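Local coordinates for peptidyl tryptophan dihydroxylase (Pseudomonas putida, PDB 7CTQ), which uses FAD to dihydroxylate a peptidyl tryptophan, a step essential for biogenesis of the tryptophylquinone cofactor of quinohemoprotein amine dehydrogenase, at residues E5-V10 / A30-S35; T20-R25 / Q103-S108. All blocks are in the same frame, centred on the assembly; numbering follows the deposited sequence.

Contact 1. Residues E5-V10 / A30-S35. With FAD (flavin-adenine dinucleotide), chain C.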
loop_
_atom_site.group_PDB
_atom_site.type_symbol
_atom_site.label_atom_id
_atom_site.label_comp_id
_atom_site.label_asym_id
_atom_site.label_seq_id
_atom_site.Cartn_x
_atom_site.Cartn_y
_atom_site.Cartn_z
ATOM N N GLU A 5 -5.971 -11.716 28.815
ATOM C CA GLU A 5 -5.615 -10.834 27.704
ATOM C C GLU A 5 -5.191 -11.644 26.479
ATOM O O GLU A 5 -4.429 -12.611 26.604
ATOM C CB GLU A 5 -4.480 -9.894 28.099
ATOM C CG GLU A 5 -4.910 -8.720 28.957
ATOM C CD GLU A 5 -3.747 -8.095 29.699
ATOM O OE1 GLU A 5 -3.555 -8.422 30.892
ATOM O OE2 GLU A 5 -3.019 -7.286 29.086
ATOM N N PRO A 6 -5.652 -11.242 25.295
ATOM C CA PRO A 6 -5.375 -12.032 24.088
ATOM C C PRO A 6 -3.923 -11.920 23.659
ATOM O O PRO A 6 -3.297 -10.865 23.780
ATOM C CB PRO A 6 -6.311 -11.417 23.044
ATOM C CG PRO A 6 -6.471 -9.992 23.501
ATOM C CD PRO A 6 -6.437 -10.028 25.003
ATOM N N ARG A 7 -3.394 -13.027 23.145
ATOM C CA ARG A 7 -2.034 -13.079 22.616
ATOM C C ARG A 7 -2.062 -12.674 21.147
ATOM O O ARG A 7 -2.505 -13.452 20.295
ATOM C CB ARG A 7 -1.460 -14.485 22.776
ATOM C CG ARG A 7 -0.667 -14.700 24.051
ATOM C CD ARG A 7 0.396 -15.782 23.878
ATOM N NE ARG A 7 1.328 -15.497 22.786
ATOM C CZ ARG A 7 2.613 -15.191 22.955
ATOM N NH1 ARG A 7 3.122 -15.120 24.179
ATOM N NH2 ARG A 7 3.389 -14.950 21.902
ATOM N N ILE A 8 -1.590 -11.469 20.839
ATOM C CA ILE A 8 -1.564 -10.976 19.463
ATOM C C ILE A 8 -0.145 -11.082 18.932
ATOM O O ILE A 8 0.779 -10.464 19.476
ATOM C CB ILE A 8 -2.062 -9.526 19.358
ATOM C CG1 ILE A 8 -3.501 -9.396 19.873
ATOM C CG2 ILE A 8 -1.949 -9.063 17.912
ATOM C CD1 ILE A 8 -3.924 -7.972 20.155
ATOM N N VAL A 9 0.034 -11.834 17.848
ATOM C CA VAL A 9 1.332 -11.963 17.199
ATOM C C VAL A 9 1.218 -11.443 15.775
ATOM O O VAL A 9 0.317 -11.849 15.028
ATOM C CB VAL A 9 1.840 -13.417 17.203
ATOM C CG1 VAL A 9 3.210 -13.477 16.555
ATOM C CG2 VAL A 9 1.861 -13.982 18.631
ATOM N N VAL A 10 2.140 -10.554 15.404
ATOM C CA VAL A 10 2.260 -10.000 14.060
ATOM C C VAL A 10 3.443 -10.670 13.367
ATOM O O VAL A 10 4.555 -10.688 13.909
ATOM C CB VAL A 10 2.459 -8.474 14.103
ATOM C CG1 VAL A 10 2.727 -7.918 12.695
ATOM C CG2 VAL A 10 1.259 -7.773 14.768
ATOM N N ALA A 30 -1.114 -5.726 24.374
ATOM C CA ALA A 30 0.212 -6.326 24.318
ATOM C C ALA A 30 0.405 -6.968 22.949
ATOM O O ALA A 30 -0.496 -7.648 22.446
ATOM C CB ALA A 30 0.373 -7.365 25.429
ATOM N N VAL A 31 1.565 -6.737 22.335
ATOM C CA VAL A 31 1.806 -7.135 20.950
ATOM C C VAL A 31 3.213 -7.695 20.815
ATOM O O VAL A 31 4.171 -7.117 21.338
ATOM C CB VAL A 31 1.629 -5.946 19.981
ATOM C CG1 VAL A 31 1.872 -6.385 18.543
ATOM C CG2 VAL A 31 0.253 -5.303 20.145
ATOM N N THR A 32 3.338 -8.802 20.083
ATOM C CA THR A 32 4.623 -9.389 19.719
ATOM C C THR A 32 4.733 -9.455 18.202
ATOM O O THR A 32 3.789 -9.879 17.527
ATOM C CB THR A 32 4.778 -10.797 20.318
ATOM O OG1 THR A 32 4.787 -10.719 21.749
ATOM C CG2 THR A 32 6.068 -11.456 19.833
ATOM N N VAL A 33 5.877 -9.049 17.666
ATOM C CA VAL A 33 6.135 -9.098 16.231
ATOM C C VAL A 33 7.250 -10.099 15.971
ATOM O O VAL A 33 8.263 -10.110 16.678
ATOM C CB VAL A 33 6.504 -7.708 15.671
ATOM C CG1 VAL A 33 6.954 -7.807 14.225
ATOM C CG2 VAL A 33 5.321 -6.756 15.789
ATOM N N VAL A 34 7.057 -10.945 14.962
ATOM C CA VAL A 34 8.069 -11.880 14.485
ATOM C C VAL A 34 8.435 -11.482 13.066
ATOM O O VAL A 34 7.544 -11.233 12.245
ATOM C CB VAL A 34 7.568 -13.334 14.515
ATOM C CG1 VAL A 34 8.685 -14.291 14.118
ATOM C CG2 VAL A 34 7.010 -13.674 15.880
ATOM N N SER A 35 9.732 -11.437 12.769
ATOM C CA SER A 35 10.158 -11.070 11.424
ATOM C C SER A 35 11.625 -11.419 11.245
ATOM O O SER A 35 12.366 -11.592 12.217
ATOM C CB SER A 35 9.933 -9.583 11.141
ATOM O OG SER A 35 10.629 -9.166 9.980
HETATM P PA FAD C . 7.353 -5.593 3.538
HETATM O O1A FAD C . 7.902 -4.221 3.567
HETATM O O2A FAD C . 7.842 -6.414 2.353
HETATM O O5B FAD C . 7.599 -6.264 4.927
HETATM C C5B FAD C . 7.548 -7.695 5.091
HETATM C C4B FAD C . 8.514 -8.034 6.196
HETATM O O4B FAD C . 8.340 -9.421 6.568
HETATM C C3B FAD C . 9.999 -7.858 5.861
HETATM O O3B FAD C . 10.699 -7.336 6.988
HETATM C C2B FAD C . 10.439 -9.280 5.490
HETATM O O2B FAD C . 11.815 -9.535 5.770
HETATM C C1B FAD C . 9.569 -10.102 6.441
HETATM N N9A FAD C . 9.307 -11.484 6.066
HETATM C C8A FAD C . 9.072 -12.012 4.828
HETATM N N7A FAD C . 8.856 -13.304 4.816
HETATM C C5A FAD C . 8.993 -13.657 6.146
HETATM C C6A FAD C . 8.908 -14.894 6.818
HETATM N N6A FAD C . 8.652 -16.052 6.212
HETATM N N1A FAD C . 9.090 -14.903 8.165
HETATM C C2A FAD C . 9.346 -13.747 8.783
HETATM N N3A FAD C . 9.451 -12.525 8.247
HETATM C C4A FAD C . 9.261 -12.545 6.924
HETATM N N1 FAD C . 7.404 1.507 -2.364
HETATM C C2 FAD C . 7.792 2.814 -2.273
HETATM O O2 FAD C . 7.328 3.571 -1.419
HETATM N N3 FAD C . 8.737 3.311 -3.147
HETATM C C4 FAD C . 9.367 2.603 -4.150
HETATM O O4 FAD C . 10.206 3.152 -4.862
HETATM C C4X FAD C . 8.950 1.217 -4.243
HETATM N N5 FAD C . 9.492 0.475 -5.172
HETATM C C5X FAD C . 9.093 -0.849 -5.263
HETATM C C6 FAD C . 9.656 -1.655 -6.254
HETATM C C7 FAD C . 9.277 -2.986 -6.397
HETATM C C7M FAD C . 9.907 -3.827 -7.475
HETATM C C8 FAD C . 8.310 -3.526 -5.533
HETATM C C8M FAD C . 7.884 -4.965 -5.654
HETATM C C9 FAD C . 7.751 -2.728 -4.542
HETATM C C9A FAD C . 8.128 -1.398 -4.405
HETATM N N10 FAD C . 7.582 -0.567 -3.405
HETATM C C10 FAD C . 7.959 0.758 -3.306
HETATM C "C1'" FAD C . 6.539 -1.075 -2.512
HETATM C "C2'" FAD C . 7.012 -1.366 -1.098
HETATM O "O2'" FAD C . 8.183 -2.183 -1.097
HETATM C "C3'" FAD C . 5.883 -2.083 -0.359
HETATM O "O3'" FAD C . 4.681 -1.363 -0.607
HETATM C "C4'" FAD C . 6.055 -2.213 1.151
HETATM O "O4'" FAD C . 7.399 -2.564 1.494
HETATM C "C5'" FAD C . 5.089 -3.227 1.715
HETATM O "O5'" FAD C . 5.150 -3.169 3.148
HETATM P P FAD C . 4.819 -4.420 4.016
HETATM O O1P FAD C . 3.371 -4.819 3.690
HETATM O O2P FAD C . 5.138 -4.167 5.448
HETATM O O3P FAD C . 5.771 -5.540 3.419
#

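Contact 2. Residues T20-R25 / Q103-S108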
loop_
_atom_site.group_PDB
_atom_site.type_symbol
_atom_site.label_atom_id
_atom_site.label_comp_id
_atom_site.label_asym_id
_atom_site.label_seq_id
_atom_site.Cartn_x
_atom_site.Cartn_y
_atom_site.Cartn_z
ATOM N N THR A 20 0.690 -1.532 12.254
ATOM C CA THR A 20 -0.415 -2.194 12.940
ATOM C C THR A 20 -0.079 -2.458 14.404
ATOM O O THR A 20 -0.891 -2.192 15.303
ATOM C CB THR A 20 -0.759 -3.501 12.215
ATOM O OG1 THR A 20 -1.112 -3.210 10.857
ATOM C CG2 THR A 20 -1.905 -4.224 12.906
ATOM N N ALA A 21 1.123 -2.981 14.654
ATOM C CA ALA A 21 1.592 -3.239 16.015
ATOM C C ALA A 21 1.479 -2.001 16.900
ATOM O O ALA A 21 0.960 -2.067 18.025
ATOM C CB ALA A 21 3.040 -3.730 15.969
ATOM N N ILE A 22 1.965 -0.859 16.407
ATOM C CA ILE A 22 1.943 0.353 17.210
ATOM C C ILE A 22 0.512 0.806 17.444
ATOM O O ILE A 22 0.161 1.255 18.544
ATOM C CB ILE A 22 2.792 1.448 16.546
ATOM C CG1 ILE A 22 4.244 0.979 16.459
ATOM C CG2 ILE A 22 2.680 2.766 17.321
ATOM C CD1 ILE A 22 5.172 1.983 15.861
ATOM N N GLY A 23 -0.343 0.672 16.426
ATOM C CA GLY A 23 -1.743 1.003 16.613
ATOM C C GLY A 23 -2.380 0.176 17.708
ATOM O O GLY A 23 -3.166 0.687 18.511
ATOM N N LEU A 24 -2.038 -1.111 17.767
ATOM C CA LEU A 24 -2.614 -1.967 18.801
ATOM C C LEU A 24 -2.120 -1.554 20.186
ATOM O O LEU A 24 -2.901 -1.525 21.146
ATOM C CB LEU A 24 -2.288 -3.427 18.505
ATOM C CG LEU A 24 -2.962 -3.983 17.248
ATOM C CD1 LEU A 24 -2.241 -5.201 16.779
ATOM C CD2 LEU A 24 -4.408 -4.298 17.542
ATOM N N ARG A 25 -0.832 -1.213 20.295
ATOM C CA ARG A 25 -0.285 -0.643 21.528
ATOM C C ARG A 25 -1.092 0.565 22.001
ATOM O O ARG A 25 -1.433 0.675 23.185
ATOM C CB ARG A 25 1.175 -0.245 21.308
ATOM C CG ARG A 25 2.113 -1.430 21.174
ATOM C CD ARG A 25 2.091 -2.268 22.445
ATOM N NE ARG A 25 2.758 -1.586 23.552
ATOM C CZ ARG A 25 2.371 -1.662 24.821
ATOM N NH1 ARG A 25 1.313 -2.400 25.157
ATOM N NH2 ARG A 25 3.049 -1.000 25.754
ATOM N N GLN A 103 10.293 -1.644 19.671
ATOM C CA GLN A 103 10.707 -1.828 21.059
ATOM C C GLN A 103 10.472 -0.559 21.866
ATOM O O GLN A 103 10.074 -0.623 23.035
ATOM C CB GLN A 103 12.170 -2.262 21.125
ATOM C CG GLN A 103 12.338 -3.777 21.185
ATOM C CD GLN A 103 13.782 -4.236 21.044
ATOM O OE1 GLN A 103 14.556 -3.671 20.270
ATOM N NE2 GLN A 103 14.149 -5.274 21.793
ATOM N N ARG A 104 10.667 0.606 21.247
ATOM C CA ARG A 104 10.340 1.857 21.923
ATOM C C ARG A 104 8.861 1.915 22.292
ATOM O O ARG A 104 8.496 2.438 23.352
ATOM C CB ARG A 104 10.724 3.039 21.034
ATOM C CG ARG A 104 10.808 4.373 21.761
ATOM C CD ARG A 104 12.022 5.185 21.315
ATOM N NE ARG A 104 12.167 5.211 19.863
ATOM C CZ ARG A 104 13.112 4.556 19.192
ATOM N NH1 ARG A 104 14.008 3.827 19.847
ATOM N NH2 ARG A 104 13.164 4.633 17.867
ATOM N N ALA A 105 7.994 1.369 21.443
ATOM C CA ALA A 105 6.560 1.391 21.708
ATOM C C ALA A 105 6.108 0.261 22.624
ATOM O O ALA A 105 4.905 0.137 22.885
ATOM C CB ALA A 105 5.782 1.328 20.391
ATOM N N GLY A 106 7.027 -0.562 23.113
ATOM C CA GLY A 106 6.637 -1.672 23.958
ATOM C C GLY A 106 6.201 -2.905 23.202
ATOM O O GLY A 106 5.286 -3.609 23.648
ATOM N N VAL A 107 6.828 -3.188 22.064
ATOM C CA VAL A 107 6.509 -4.354 21.250
ATOM C C VAL A 107 7.684 -5.319 21.313
ATOM O O VAL A 107 8.831 -4.924 21.068
ATOM C CB VAL A 107 6.204 -3.965 19.792
ATOM C CG1 VAL A 107 5.984 -5.216 18.942
ATOM C CG2 VAL A 107 4.997 -3.019 19.718
ATOM N N SER A 108 7.397 -6.581 21.634
ATOM C CA SER A 108 8.399 -7.637 21.541
ATOM C C SER A 108 8.728 -7.898 20.078
ATOM O O SER A 108 7.826 -8.028 19.246
ATOM C CB SER A 108 7.892 -8.922 22.196
ATOM O OG SER A 108 7.103 -8.652 23.345
#

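Contact 1. Residues E5-V10 / A30-S35
Val-10 and Thr-32 sit at the middle of a parallel strand pair that is a worked example of the beta-alpha-beta unit opening a Rossmann-type FAD-binding domain. Three backbone hydrogen bonds alternate across it. Thr-32 N donates to Ile-8 O over 3.1 Å. Val-10 N gives the next, to Thr-32 O, at 2.8 Å. The shortest runs from Val-34 N to Val-10 O at 2.7 Å and is nearly straight (169°). Two carbonyls also take a CA-H...O contact: Thr-32 O lies 3.2 Å from Val-9 CA, and Val-10 O receives Val-33 CA in the same way.

Apolar contacts fall on both faces of the sheet. On the face turned to helix 15-27, Val-33 CG2 packs on Val-10 CB at 3.7 Å. With CG1 anti to the backbone N (chi1 174°), Val-10 keeps CG2 beside that N, where it meets Val-31 CG1 at 4.1 Å. Ala-21 of that helix touches Val-31 and Val-33, and Leu-24 touches Val-31. On the other face the side chains of Val-9 and Val-34 meet at a slant, CG1 to CG2 at 3.9 Å, beneath side chains of strands 123-127 and 132-135.

The polar atoms have separate partners or none: Thr-32 OG1, on the face of Val-9, makes a weak hydrogen bond to Ser-108 OG, whereas Ala-30 O, at the start of its segment, is buried without one. At the other end of that segment Ser-35 OG stands 3.5 Å from FAD O3B, a ribose hydroxyl. The chemistry thus implies a division of labour: backbone bonds set the register, branched aliphatic groups fill both faces, and the strand's carboxyl end delivers a serine to the adenosine side of the cofactor.

Contact 2. Residues T20-R25 / Q103-S108
Arg-25 holds CG anti to its carbonyl carbon (chi1 -71°), and two further bends, at chi2 and at chi3 (-71°), fold the chain back and bring NE to the turn that follows helix 91-104. That turn is a Schellman motif, in which Gly-106, with positive phi, leaves the helix and Gly-106 N bonds back to Gln-103 O. Arg-25 NE donates to Ala-105 O at 2.8 Å, an almost straight bond (174°) with the acceptor close to the guanidinium plane. Gly-106 O lies over one face of the same group, and a side chain on Gly-106 would run into Arg-25 NH2.

The aliphatic part of the arginine works too: its CG meets Val-107 CG2 at 3.6 Å, the arginine stem and the valine running alongside in opposing senses. Replacing Arg-25 by an alanine would probably leave Ala-105 O without this donor and open a gap beside Val-107 CG2. Arg-25 NH1 has a second partner in Tyr-29 O, just beyond the end of helix 15-27. Deeper in, Ala-21 CB approaches Val-107 CG2 at 4.3 Å, and Ile-22 CG1 rests 4.2 Å from Ala-105 CB.

From the N terminus the chain runs along strand 8-11, through helix 15-27 and back on strand 31-35, where contact 1 closes the short beta-alpha-beta loop. Contact 2 starts from the helix inside that loop and closes a much longer one, ending after helix 91-104, so the two loops cross instead of nesting. Their centres lie about 9 Å apart. They meet directly where Ser-108, opening strand 108-119, probably hydrogen-bonds through its backbone to Val-31 and Val-33. Strand 31-35 is therefore flanked in the sheet by 8-11 and 108-119, with helices 15-27 and 91-104 brought together alongside.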